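Local atomic coordinates of BAT-2 beta-lactamase (Bacillus atrophaeus, PDB entry 6W5G), a protein that hydrolyses beta-lactam antibiotics as a class D beta-lactamase, and so is expected to give its Bacillus host resistance to these drugs. Residues A[31-37]-A[57-61]. Sequence-based numbering, arbitrary orientation.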
loop_
_atom_site.group_PDB
_atom_site.type_symbol
_atom_site.label_atom_id
_atom_site.label_comp_id
_atom_site.label_asym_id
_atom_site.label_seq_id
_atom_site.Cartn_x
_atom_site.Cartn_y
_atom_site.Cartn_z
ATOM N N SER A 31 0.986 -19.224 -18.950
ATOM C CA SER A 31 1.058 -18.305 -17.816
ATOM C C SER A 31 2.505 -18.073 -17.381
ATOM O O SER A 31 3.363 -18.932 -17.565
ATOM C CB SER A 31 0.225 -18.830 -16.643
ATOM O OG SER A 31 0.781 -20.025 -16.114
ATOM N N VAL A 32 2.763 -16.905 -16.793
ATOM C CA VAL A 32 4.129 -16.519 -16.463
ATOM C C VAL A 32 4.691 -17.436 -15.382
ATOM O O VAL A 32 3.982 -17.854 -14.457
ATOM C CB VAL A 32 4.173 -15.036 -16.049
ATOM C CG1 VAL A 32 3.226 -14.769 -14.893
ATOM C CG2 VAL A 32 5.590 -14.608 -15.697
ATOM N N ASN A 33 5.973 -17.778 -15.511
ATOM C CA ASN A 33 6.713 -18.487 -14.471
ATOM C C ASN A 33 7.540 -17.431 -13.747
ATOM O O ASN A 33 8.559 -16.969 -14.267
ATOM C CB ASN A 33 7.605 -19.560 -15.091
ATOM C CG ASN A 33 8.398 -20.336 -14.053
ATOM O OD1 ASN A 33 8.559 -19.891 -12.914
ATOM N ND2 ASN A 33 8.916 -21.493 -14.450
ATOM N N VAL A 34 7.117 -17.059 -12.536
ATOM C CA VAL A 34 7.755 -15.922 -11.868
ATOM C C VAL A 34 9.202 -16.205 -11.479
ATOM O O VAL A 34 9.978 -15.264 -11.278
ATOM C CB VAL A 34 6.928 -15.363 -10.687
ATOM C CG1 VAL A 34 5.511 -14.989 -11.142
ATOM C CG2 VAL A 34 6.926 -16.324 -9.509
ATOM N N SER A 35 9.591 -17.480 -11.362
ATOM C CA SER A 35 10.990 -17.785 -11.072
ATOM C C SER A 35 11.918 -17.367 -12.205
ATOM O O SER A 35 13.122 -17.217 -11.981
ATOM C CB SER A 35 11.199 -19.266 -10.727
ATOM O OG SER A 35 10.141 -19.763 -9.923
ATOM N N LYS A 36 11.396 -17.188 -13.420
ATOM C CA LYS A 36 12.201 -16.795 -14.569
ATOM C C LYS A 36 12.056 -15.316 -14.912
ATOM O O LYS A 36 12.469 -14.898 -15.999
ATOM C CB LYS A 36 11.881 -17.663 -15.790
ATOM C CG LYS A 36 11.859 -19.159 -15.532
ATOM C CD LYS A 36 12.092 -19.913 -16.836
ATOM C CE LYS A 36 12.967 -21.151 -16.632
ATOM N NZ LYS A 36 12.220 -22.248 -15.955
ATOM N N LEU A 37 11.483 -14.517 -14.014
ATOM C CA LEU A 37 11.356 -13.090 -14.270
ATOM C C LEU A 37 12.723 -12.429 -14.377
ATOM O O LEU A 37 13.706 -12.867 -13.773
ATOM C CB LEU A 37 10.583 -12.409 -13.140
ATOM C CG LEU A 37 9.170 -11.936 -13.469
ATOM C CD1 LEU A 37 8.267 -13.092 -13.872
ATOM C CD2 LEU A 37 8.601 -11.148 -12.291
ATOM N N LYS A 57 0.492 -20.609 -7.869
ATOM C CA LYS A 57 1.643 -21.499 -7.940
ATOM C C LYS A 57 2.541 -21.396 -6.721
ATOM O O LYS A 57 3.463 -22.208 -6.579
ATOM C CB LYS A 57 2.428 -21.252 -9.226
ATOM C CG LYS A 57 1.558 -21.398 -10.447
ATOM C CD LYS A 57 2.278 -21.010 -11.710
ATOM C CE LYS A 57 1.276 -20.871 -12.848
ATOM N NZ LYS A 57 1.965 -20.784 -14.161
ATOM N N ASP A 58 2.277 -20.434 -5.842
ATOM C CA ASP A 58 2.999 -20.282 -4.582
ATOM C C ASP A 58 4.506 -20.157 -4.796
ATOM O O ASP A 58 5.307 -20.903 -4.230
ATOM C CB ASP A 58 2.655 -21.398 -3.600
ATOM C CG ASP A 58 2.581 -20.909 -2.176
ATOM O OD1 ASP A 58 3.009 -19.762 -1.913
ATOM O OD2 ASP A 58 2.099 -21.671 -1.316
ATOM N N LYS A 59 4.890 -19.189 -5.624
ATOM C CA LYS A 59 6.282 -18.908 -5.929
ATOM C C LYS A 59 6.502 -17.407 -5.824
ATOM O O LYS A 59 5.630 -16.665 -6.159
ATOM C CB LYS A 59 6.629 -19.308 -7.334
ATOM C CG LYS A 59 6.478 -20.789 -7.629
ATOM C CD LYS A 59 6.545 -21.024 -9.109
ATOM C CE LYS A 59 7.931 -20.909 -9.622
ATOM N NZ LYS A 59 8.043 -21.870 -10.732
ATOM N N THR A 60 7.688 -17.013 -5.362
ATOM C CA THR A 60 8.010 -15.609 -5.162
ATOM C C THR A 60 9.299 -15.264 -5.892
ATOM O O THR A 60 10.321 -15.929 -5.700
ATOM C CB THR A 60 8.167 -15.283 -3.671
ATOM O OG1 THR A 60 6.972 -15.641 -2.966
ATOM C CG2 THR A 60 8.423 -13.801 -3.486
ATOM N N PHE A 61 9.250 -14.214 -6.712
ATOM C CA PHE A 61 10.430 -13.630 -7.334
ATOM C C PHE A 61 10.850 -12.401 -6.539
ATOM O O PHE A 61 10.006 -11.596 -6.136
ATOM C CB PHE A 61 10.109 -13.193 -8.768
ATOM C CG PHE A 61 11.187 -12.361 -9.398
ATOM C CD1 PHE A 61 12.305 -12.968 -9.953
ATOM C CD2 PHE A 61 11.095 -10.970 -9.425
ATOM C CE1 PHE A 61 13.313 -12.216 -10.529
ATOM C CE2 PHE A 61 12.102 -10.211 -9.991
ATOM C CZ PHE A 61 13.219 -10.838 -10.547
HETATM O O HOH W 1 1.602 -17.622 -13.359
HETATM O O HOH W 2 10.163 -23.234 -12.316
#
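Phe61 carries the CB of Leu37 over one face of its ring, a CH-pi contact with that carbon 3.6 Å from the ring centroid. Beside it, Val34 leans on the strand, its CG2 3.7 Å from CB of Lys59; Val34 and Leu37 also both touch Leu52 of the adjoining strand 48-54. Toward the hairpin turn the contact becomes polar. Asn33 OD1 closes an Asx turn by accepting from the backbone N of Ser35 (3.0 Å), and it takes a second hydrogen bond from Lys59 NZ, also 3.0 Å away. A water bridges the same NZ to Asn33 ND2. Lys57, just before the G1 bulge at Asp58 and Lys59, stretches out so that its NZ donates to Ser31 OG at a very short 2.4 Å. Residues 31-37 lie against 59-63, an outermost strand of the central antiparallel sheet. With no salt bridge joining the two segments, the ammonium groups of Lys57 and Lys59 are met by neutral oxygens and water at the exposed margin, while apolar packing holds the inner side.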